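Local atomic coordinates of glucan-binding protein C, GbpC (PDB entry 5UQZ), a protein that probably binds glucan at the cell surface of Streptococcus mutans and appears to mediate both sucrose-dependent and sucrose-independent adherence. Residues 129-134 with 155-160; 196-201 with 311-316; 220-225 with 237-242. All blocks are in the same frame, centred on the assembly; numbering follows the deposited sequence. Where two conformers were deposited one is given.

Contact 1: residues 129-134 with 155-160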
loop_
_atom_site.group_PDB
_atom_site.type_symbol
_atom_site.label_atom_id
_atom_site.label_comp_id
_atom_site.label_asym_id
_atom_site.label_seq_id
_atom_site.Cartn_x
_atom_site.Cartn_y
_atom_site.Cartn_z
ATOM N N GLY A 129 20.449 -8.573 -8.319
ATOM C CA GLY A 129 21.308 -9.588 -7.760
ATOM C C GLY A 129 22.212 -9.120 -6.649
ATOM O O GLY A 129 22.908 -9.946 -6.052
ATOM N N ASP A 130 22.252 -7.806 -6.349
ATOM C CA ASP A 130 23.162 -7.259 -5.344
ATOM C C ASP A 130 22.416 -6.906 -4.066
ATOM O O ASP A 130 21.729 -5.870 -3.986
ATOM C CB ASP A 130 23.827 -6.032 -5.909
ATOM C CG ASP A 130 24.875 -6.405 -6.971
ATOM O OD1 ASP A 130 25.227 -7.611 -7.102
ATOM O OD2 ASP A 130 25.376 -5.534 -7.639
ATOM N N GLN A 131 22.587 -7.745 -3.051
ATOM C CA GLN A 131 21.862 -7.547 -1.804
ATOM C C GLN A 131 22.390 -6.302 -1.106
ATOM O O GLN A 131 23.609 -6.058 -1.074
ATOM C CB GLN A 131 22.038 -8.776 -0.911
ATOM C CG GLN A 131 21.308 -8.688 0.441
ATOM C CD GLN A 131 21.552 -9.949 1.264
ATOM O OE1 GLN A 131 21.052 -11.031 0.911
ATOM N NE2 GLN A 131 22.323 -9.839 2.309
ATOM N N ILE A 132 21.477 -5.513 -0.563
ATOM C CA ILE A 132 21.836 -4.398 0.275
ATOM C C ILE A 132 21.310 -4.647 1.676
ATOM O O ILE A 132 20.375 -5.423 1.885
ATOM C CB ILE A 132 21.336 -3.071 -0.293
ATOM C CG1 ILE A 132 19.853 -2.897 -0.116
ATOM C CG2 ILE A 132 21.770 -2.944 -1.753
ATOM C CD1 ILE A 132 19.281 -1.540 -0.497
ATOM N N SER A 133 21.943 -4.009 2.660
ATOM C CA SER A 133 21.556 -4.163 4.044
ATOM C C SER A 133 21.379 -2.797 4.674
ATOM O O SER A 133 22.314 -1.995 4.674
ATOM C CB SER A 133 22.633 -5.007 4.727
ATOM O OG SER A 133 22.290 -5.334 6.027
ATOM N N VAL A 134 20.207 -2.563 5.233
ATOM C CA VAL A 134 19.904 -1.259 5.815
ATOM C C VAL A 134 19.650 -1.439 7.296
ATOM O O VAL A 134 18.786 -2.232 7.700
ATOM C CB VAL A 134 18.671 -0.629 5.151
ATOM C CG1 VAL A 134 18.399 0.756 5.724
ATOM C CG2 VAL A 134 18.839 -0.576 3.627
ATOM N N ASN A 155 17.250 -6.355 4.859
ATOM C CA ASN A 155 17.992 -6.635 3.649
ATOM C C ASN A 155 17.033 -6.613 2.479
ATOM O O ASN A 155 15.901 -7.087 2.589
ATOM C CB ASN A 155 18.628 -8.035 3.758
ATOM C CG ASN A 155 19.707 -8.085 4.799
ATOM O OD1 ASN A 155 20.250 -7.053 5.209
ATOM N ND2 ASN A 155 19.980 -9.266 5.313
ATOM N N TYR A 156 17.497 -6.051 1.358
ATOM C CA TYR A 156 16.707 -5.966 0.135
ATOM C C TYR A 156 17.561 -6.452 -1.026
ATOM O O TYR A 156 18.739 -6.071 -1.148
ATOM C CB TYR A 156 16.325 -4.495 -0.193
ATOM C CG TYR A 156 15.601 -3.763 0.899
ATOM C CD1 TYR A 156 16.275 -3.045 1.883
ATOM C CD2 TYR A 156 14.225 -3.673 0.865
ATOM C CE1 TYR A 156 15.604 -2.260 2.828
ATOM C CE2 TYR A 156 13.522 -2.897 1.818
ATOM C CZ TYR A 156 14.214 -2.176 2.773
ATOM O OH TYR A 156 13.509 -1.442 3.687
ATOM N N THR A 157 16.945 -7.230 -1.918
ATOM C CA THR A 157 17.629 -7.687 -3.142
ATOM C C THR A 157 16.664 -7.531 -4.314
ATOM O O THR A 157 15.565 -8.105 -4.299
ATOM C CB THR A 157 18.041 -9.161 -3.056
ATOM O OG1 THR A 157 18.842 -9.329 -1.887
ATOM C CG2 THR A 157 18.859 -9.562 -4.281
ATOM N N LEU A 158 17.106 -6.801 -5.333
ATOM C CA LEU A 158 16.311 -6.683 -6.561
ATOM C C LEU A 158 16.561 -7.931 -7.413
ATOM O O LEU A 158 17.714 -8.214 -7.759
ATOM C CB LEU A 158 16.762 -5.431 -7.309
ATOM C CG LEU A 158 15.975 -5.126 -8.600
ATOM C CD1 LEU A 158 14.527 -4.722 -8.322
ATOM C CD2 LEU A 158 16.675 -4.016 -9.388
ATOM N N ASN A 159 15.518 -8.709 -7.698
ATOM C CA ASN A 159 15.695 -9.951 -8.452
ATOM C C ASN A 159 15.488 -9.743 -9.944
ATOM O O ASN A 159 15.986 -10.524 -10.757
ATOM C CB ASN A 159 14.687 -11.015 -7.995
ATOM C CG ASN A 159 14.822 -11.288 -6.518
ATOM O OD1 ASN A 159 15.946 -11.553 -6.028
ATOM N ND2 ASN A 159 13.720 -11.182 -5.798
ATOM N N SER A 160 14.714 -8.748 -10.333
ATOM C CA SER A 160 14.404 -8.451 -11.733
ATOM C C SER A 160 13.844 -7.040 -11.810
ATOM O O SER A 160 13.370 -6.490 -10.796
ATOM C CB SER A 160 13.423 -9.452 -12.331
ATOM O OG SER A 160 12.117 -9.340 -11.730
HETATM O O HOH W 1 19.581 -5.457 -5.495
HETATM O O HOH W 2 20.069 -11.741 -1.605
#
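Ile132 and Tyr156 form an antiparallel hydrogen-bonded pair in the largest sheet of the beta-supersandwich, where strand 132-137 begins beside strand 151-160. Ile132 N donates to Tyr156 O at 2.9 Å and 177°. Tyr156 N returns a bond to Ile132 O. Both side chains point to the face covered by Met126 of strand 122-127. Ile132 CG1 sits between its backbone N and carbonyl carbon (chi1 74°) and meets Tyr156 CB obliquely. Val134 CG2 comes to the ring edge instead, near the ring plane, 3.7 Å from Tyr156 CE1. Tyr156 OH is hydrogen-bonded to Tyr136 OH.

The face with Ser133 and Asn155 is more polar. Ser133 OG donates in the carbonyl plane to Asn155 OD1 at 2.8 Å; Ser133 has two modelled conformers and the bond belongs to one of them, so it is less certain. The amide of Asn155 also stacks on that of Gln131, with the planes 11° apart and Gln131 NE2 3.9 Å from Asn155 ND2. The extended Gln131 chain crosses Thr157, so that its CB and CG touch Thr157 OG1. A water bridges Gln131 OE1 and Thr157 OG1.

At Asp130 the direct backbone bonding is interrupted. A water bridges the two segments there, donating to Asp130 O and accepting from Leu158 N at 2.8 Å. A direct backbone bond follows at Gly129, where Gly129 N donates to Leu158 O at 2.8 Å.

Contact 2: residues 196-201 with 311-316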
loop_
_atom_site.group_PDB
_atom_site.type_symbol
_atom_site.label_atom_id
_atom_site.label_comp_id
_atom_site.label_asym_id
_atom_site.label_seq_id
_atom_site.Cartn_x
_atom_site.Cartn_y
_atom_site.Cartn_z
ATOM N N SER A 196 10.919 -7.223 -8.880
ATOM C CA SER A 196 10.815 -8.242 -7.830
ATOM C C SER A 196 11.871 -7.923 -6.785
ATOM O O SER A 196 13.040 -7.745 -7.143
ATOM C CB SER A 196 11.129 -9.611 -8.440
ATOM O OG SER A 196 11.248 -10.564 -7.395
ATOM N N VAL A 197 11.463 -7.858 -5.512
ATOM C CA VAL A 197 12.402 -7.523 -4.424
ATOM C C VAL A 197 12.204 -8.553 -3.309
ATOM O O VAL A 197 11.098 -8.686 -2.775
ATOM C CB VAL A 197 12.149 -6.096 -3.877
ATOM C CG1 VAL A 197 13.078 -5.801 -2.681
ATOM C CG2 VAL A 197 12.378 -5.048 -4.951
ATOM N N THR A 198 13.287 -9.227 -2.929
ATOM C CA THR A 198 13.270 -10.078 -1.756
ATOM C C THR A 198 13.772 -9.270 -0.560
ATOM O O THR A 198 14.773 -8.549 -0.648
ATOM C CB THR A 198 14.165 -11.310 -1.975
ATOM O OG1 THR A 198 13.645 -12.082 -3.054
ATOM C CG2 THR A 198 14.249 -12.189 -0.729
ATOM N N MET A 199 13.057 -9.407 0.551
ATOM C CA MET A 199 13.386 -8.677 1.761
ATOM C C MET A 199 13.421 -9.625 2.942
ATOM O O MET A 199 12.722 -10.645 2.978
ATOM C CB MET A 199 12.485 -7.521 2.008
ATOM C CG MET A 199 11.128 -7.500 1.779
ATOM S SD MET A 199 10.496 -5.706 1.800
ATOM C CE MET A 199 10.798 -5.284 3.508
ATOM N N GLN A 200 14.185 -9.201 3.958
ATOM C CA GLN A 200 14.165 -9.895 5.239
ATOM C C GLN A 200 14.348 -8.860 6.327
ATOM O O GLN A 200 15.262 -8.023 6.239
ATOM C CB GLN A 200 15.248 -10.976 5.327
ATOM C CG GLN A 200 15.131 -11.758 6.597
ATOM C CD GLN A 200 16.138 -12.923 6.696
ATOM O OE1 GLN A 200 17.114 -12.984 5.944
ATOM N NE2 GLN A 200 15.901 -13.820 7.636
ATOM N N ILE A 201 13.503 -8.911 7.363
ATOM C CA ILE A 201 13.517 -7.952 8.475
ATOM C C ILE A 201 13.972 -8.656 9.736
ATOM O O ILE A 201 13.477 -9.744 10.064
ATOM C CB ILE A 201 12.096 -7.402 8.685
ATOM C CG1 ILE A 201 11.564 -6.713 7.421
ATOM C CG2 ILE A 201 12.105 -6.427 9.885
ATOM C CD1 ILE A 201 10.049 -6.404 7.489
ATOM N N PRO A 311 12.841 -14.708 4.731
ATOM C CA PRO A 311 12.666 -13.774 3.580
ATOM C C PRO A 311 11.312 -13.949 2.883
ATOM O O PRO A 311 10.686 -15.032 2.886
ATOM C CB PRO A 311 13.810 -14.173 2.634
ATOM C CG PRO A 311 14.850 -14.776 3.570
ATOM C CD PRO A 311 14.064 -15.540 4.626
ATOM N N PHE A 312 10.880 -12.850 2.279
ATOM C CA PHE A 312 9.685 -12.835 1.458
ATOM C C PHE A 312 9.956 -11.920 0.278
ATOM O O PHE A 312 10.893 -11.138 0.298
ATOM C CB PHE A 312 8.451 -12.398 2.282
ATOM C CG PHE A 312 8.584 -11.072 2.918
ATOM C CD1 PHE A 312 9.223 -10.958 4.166
ATOM C CD2 PHE A 312 8.099 -9.918 2.302
ATOM C CE1 PHE A 312 9.384 -9.712 4.792
ATOM C CE2 PHE A 312 8.247 -8.683 2.944
ATOM C CZ PHE A 312 8.897 -8.588 4.175
ATOM N N THR A 313 9.125 -12.023 -0.762
ATOM C CA THR A 313 9.404 -11.298 -2.004
ATOM C C THR A 313 8.152 -10.608 -2.506
ATOM O O THR A 313 7.108 -11.248 -2.648
ATOM C CB THR A 313 9.893 -12.287 -3.069
ATOM O OG1 THR A 313 11.069 -12.941 -2.585
ATOM C CG2 THR A 313 10.210 -11.583 -4.391
ATOM N N PHE A 314 8.235 -9.321 -2.813
ATOM C CA PHE A 314 7.118 -8.646 -3.455
ATOM C C PHE A 314 7.439 -8.413 -4.918
ATOM O O PHE A 314 8.617 -8.265 -5.300
ATOM C CB PHE A 314 6.731 -7.350 -2.751
ATOM C CG PHE A 314 7.741 -6.209 -2.827
ATOM C CD1 PHE A 314 7.743 -5.363 -3.950
ATOM C CD2 PHE A 314 8.587 -5.944 -1.777
ATOM C CE1 PHE A 314 8.623 -4.294 -4.016
ATOM C CE2 PHE A 314 9.474 -4.849 -1.852
ATOM C CZ PHE A 314 9.485 -4.015 -2.963
ATOM N N THR A 315 6.390 -8.415 -5.743
ATOM C CA THR A 315 6.569 -8.151 -7.158
ATOM C C THR A 315 5.484 -7.229 -7.677
ATOM O O THR A 315 4.363 -7.182 -7.150
ATOM C CB THR A 315 6.620 -9.429 -8.052
ATOM O OG1 THR A 315 5.327 -10.018 -8.120
ATOM C CG2 THR A 315 7.582 -10.472 -7.502
ATOM N N VAL A 316 5.807 -6.525 -8.750
ATOM C CA VAL A 316 4.842 -5.703 -9.464
ATOM C C VAL A 316 5.175 -5.775 -10.939
ATOM O O VAL A 316 6.347 -5.640 -11.335
ATOM C CB VAL A 316 4.792 -4.245 -8.929
ATOM C CG1 VAL A 316 6.172 -3.573 -8.951
ATOM C CG2 VAL A 316 3.765 -3.437 -9.676
#
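Phe312 and Phe314 point to the same face of the sheet as their partners Met199 and Val197, and each ring is laid against the neighbouring strand. Both have CG between the backbone N and the carbonyl carbon (chi1 58° for Phe312, 68° for Phe314), which turns each CG toward the paired strand. Val197 and Phe314 lie side by side and point the same way. Val197 CB stands over the ring face, displaced toward the rim, 3.5 Å from Phe314 CZ: a CH-pi contact.

Met199 serves both rings. Its CG lies over one face of Phe312; how close is doubtful, since the Met199 CB-CG bond is modelled too short. Its SD is oblique to the Phe312 ring but lies at the edge of the Phe314 ring, in plane, 3.9 Å from Phe314 CE2. Both are Met-aromatic contacts. Ile201 CD1 reaches the edge of Phe312 near CZ.

The other face carries Ser196, Thr198, Thr313 and Thr315. Thr198 OG1 and Thr313 OG1 share a hydrogen bond of 2.8 Å. Thr313 CG2 touches Ser196 OG, and Asn159 ND2 bonds to both Ser196 OG and Thr198 OG1. At the end of the pairing, the extended Gln200 lies alongside the Pro311 ring, and its NE2 bonds to Gly309 O.

Two reciprocal backbone pairs hold the strands. Val197 pairs with Phe314, and Met199 with Phe312; Met199 N donates to Phe312 O at 2.8 Å and 172°.

In the beta-supersandwich, strand 194-204 has strand 151-160 as its other neighbour, and strand 312-319 has strand 233-240. The aromatic face packs on strand 325-329 of a second sheet, where Phe329 stacks on Phe314 and touches Met199.

Contact 3: residues 220-225 with 237-242. With CA (calcium ion), chain B.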
loop_
_atom_site.group_PDB
_atom_site.type_symbol
_atom_site.label_atom_id
_atom_site.label_comp_id
_atom_site.label_asym_id
_atom_site.label_seq_id
_atom_site.Cartn_x
_atom_site.Cartn_y
_atom_site.Cartn_z
ATOM N N MET A 220 2.080 -8.877 10.481
ATOM C CA MET A 220 2.520 -7.753 9.672
ATOM C C MET A 220 1.590 -7.545 8.487
ATOM O O MET A 220 1.017 -8.484 7.923
ATOM C CB MET A 220 3.949 -7.971 9.219
ATOM C CG MET A 220 4.866 -8.030 10.438
ATOM S SD MET A 220 6.602 -7.890 10.091
ATOM C CE MET A 220 6.652 -6.150 9.666
ATOM N N SER A 221 1.479 -6.304 8.083
ATOM C CA SER A 221 0.573 -5.916 7.018
ATOM C C SER A 221 1.184 -6.196 5.655
ATOM O O SER A 221 2.387 -6.036 5.442
ATOM C CB SER A 221 0.280 -4.426 7.142
ATOM O OG SER A 221 1.466 -3.668 6.995
ATOM N N LEU A 222 0.326 -6.562 4.707
ATOM C CA LEU A 222 0.661 -6.621 3.287
ATOM C C LEU A 222 -0.499 -5.911 2.584
ATOM O O LEU A 222 -1.316 -6.497 1.846
ATOM C CB LEU A 222 0.819 -8.082 2.827
ATOM C CG LEU A 222 1.984 -8.796 3.543
ATOM C CD1 LEU A 222 1.966 -10.283 3.310
ATOM C CD2 LEU A 222 3.358 -8.201 3.186
ATOM N N SER A 223 -0.579 -4.609 2.820
ATOM C CA SER A 223 -1.671 -3.806 2.309
ATOM C C SER A 223 -1.394 -3.331 0.887
ATOM O O SER A 223 -0.297 -3.483 0.343
ATOM C CB SER A 223 -1.865 -2.598 3.212
ATOM O OG SER A 223 -2.164 -3.011 4.543
ATOM N N SER A 224 -2.432 -2.750 0.273
ATOM C CA SER A 224 -2.256 -2.023 -0.972
ATOM C C SER A 224 -1.682 -2.923 -2.083
ATOM O O SER A 224 -0.789 -2.553 -2.836
ATOM C CB SER A 224 -1.388 -0.789 -0.745
ATOM O OG SER A 224 -1.329 0.036 -1.890
ATOM N N LEU A 225 -2.287 -4.113 -2.252
ATOM C CA LEU A 225 -1.886 -5.009 -3.342
ATOM C C LEU A 225 -2.823 -4.755 -4.517
ATOM O O LEU A 225 -3.776 -5.515 -4.782
ATOM C CB LEU A 225 -1.863 -6.460 -2.891
ATOM C CG LEU A 225 -0.844 -6.762 -1.768
ATOM C CD1 LEU A 225 -0.920 -8.218 -1.384
ATOM C CD2 LEU A 225 0.576 -6.375 -2.130
ATOM N N GLU A 237 0.137 -6.459 -8.197
ATOM C CA GLU A 237 1.101 -6.462 -7.096
ATOM C C GLU A 237 0.903 -7.742 -6.301
ATOM O O GLU A 237 -0.229 -8.086 -5.937
ATOM C CB GLU A 237 0.900 -5.200 -6.257
ATOM C CG GLU A 237 1.147 -3.968 -7.124
ATOM C CD GLU A 237 0.862 -2.614 -6.526
ATOM O OE1 GLU A 237 0.627 -2.475 -5.315
ATOM O OE2 GLU A 237 0.914 -1.640 -7.342
ATOM N N LYS A 238 2.001 -8.434 -6.017
ATOM C CA LYS A 238 1.967 -9.769 -5.415
ATOM C C LYS A 238 3.023 -9.894 -4.336
ATOM O O LYS A 238 4.041 -9.208 -4.368
ATOM C CB LYS A 238 2.287 -10.860 -6.483
ATOM C CG LYS A 238 1.412 -10.812 -7.737
ATOM C CD LYS A 238 1.731 -11.983 -8.655
ATOM C CE LYS A 238 0.785 -12.037 -9.825
ATOM N NZ LYS A 238 1.210 -13.068 -10.797
ATOM N N VAL A 239 2.767 -10.811 -3.391
ATOM C CA VAL A 239 3.786 -11.160 -2.401
ATOM C C VAL A 239 3.930 -12.675 -2.340
ATOM O O VAL A 239 2.932 -13.388 -2.180
ATOM C CB VAL A 239 3.466 -10.596 -1.009
ATOM C CG1 VAL A 239 4.650 -10.890 -0.050
ATOM C CG2 VAL A 239 3.197 -9.124 -1.100
ATOM N N ASN A 240 5.162 -13.178 -2.426
ATOM C CA ASN A 240 5.474 -14.563 -2.137
ATOM C C ASN A 240 5.965 -14.593 -0.693
ATOM O O ASN A 240 7.016 -14.015 -0.372
ATOM C CB ASN A 240 6.539 -15.085 -3.093
ATOM C CG ASN A 240 6.802 -16.561 -2.891
ATOM O OD1 ASN A 240 6.794 -17.061 -1.760
ATOM N ND2 ASN A 240 7.010 -17.296 -4.000
ATOM N N LEU A 241 5.192 -15.229 0.182
ATOM C CA LEU A 241 5.480 -15.159 1.609
ATOM C C LEU A 241 6.594 -16.101 2.042
ATOM O O LEU A 241 7.041 -15.990 3.200
ATOM C CB LEU A 241 4.235 -15.460 2.462
ATOM C CG LEU A 241 3.252 -14.254 2.469
ATOM C CD1 LEU A 241 2.605 -13.947 1.126
ATOM C CD2 LEU A 241 2.159 -14.601 3.430
ATOM N N GLY A 242 7.063 -16.994 1.172
ATOM C CA GLY A 242 8.125 -17.871 1.608
ATOM C C GLY A 242 7.631 -18.745 2.741
ATOM O O GLY A 242 6.523 -19.290 2.708
HETATM CA CA CA B . 0.011 -0.578 -3.855
HETATM O O HOH W 3 -3.008 -7.771 -6.304
HETATM O O HOH W 4 0.415 0.515 -6.139
HETATM O O HOH W 5 -0.742 1.758 -4.013
HETATM O O HOH W 6 1.794 1.138 -3.945
HETATM O O HOH W 7 1.753 -1.342 -2.432
#
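Ser224 and Glu237 share the calcium site of the GbpC domain. Ser224 chelates the ion with two atoms, O at 2.4 Å and OG at 2.5 Å. Its OG is anti to the backbone N and beside the carbonyl carbon (chi1 -173°), which lets both oxygens reach the metal. Glu237 uses one carboxylate oxygen, OE1, at 2.5 Å from the calcium. Its OE2 stays 3.8 Å from the calcium and instead accepts from a water that is itself a ligand. His235 NE2 also bonds to this OE2, which probably helps to fix the carboxylate. Four waters and Asn226 OD1 bring the ligand atoms to eight. Ser224 O and Glu237 OE1 are 2.9 Å apart because both bind the ion; no hydrogen bond joins them. Ser224 OG is further bonded to Asp285 OD1.

Away from the ion the contact becomes apolar. It lies between two sheets of the beta-supersandwich: strand 219-222 belongs to a three-stranded sheet, and strand 233-240 to the largest one. Leu225 CD2 meets Val239 CG2 at 3.9 Å, with the side chains crossing at about a right angle. Leu222 CD1 touches both Val239 CG1 and Leu241 CG at 4.3 Å. Ile261 packs on Leu222, Leu225 and Leu241, and Phe329 on Leu222 and Val239.

No direct hydrogen bond crosses between the segments. A water donates to both Leu225 O and Glu237 O. At the strand end, Asn240 OD1 accepts from Gly242 N at 2.9 Å, forming an Asx turn.

How the contacts relate
Contacts 1 and 2 lie within one large antiparallel sheet; contact 3 sets its strand 233-240 against strand 219-222 of a three-stranded sheet. Contacts 1 and 2 have centres about 9 Å apart and meet where strands 151-160 and 194-204 pair, with Asn159 N 2.7 Å from Ser196 O and Thr157 N 2.8 Å from Thr198 O. Contacts 2 and 3 are also about 9 Å apart between centres. They join where Thr315 N lies 2.8 Å from Lys238 O. Contact 3 is nested in the chain loop that contact 2 closes. It alone holds calcium ligands; the Phe314 side chain of contact 2 is about 9 Å from the ion. Contact 1 does not touch contact 3, and their centres are about 17 Å apart.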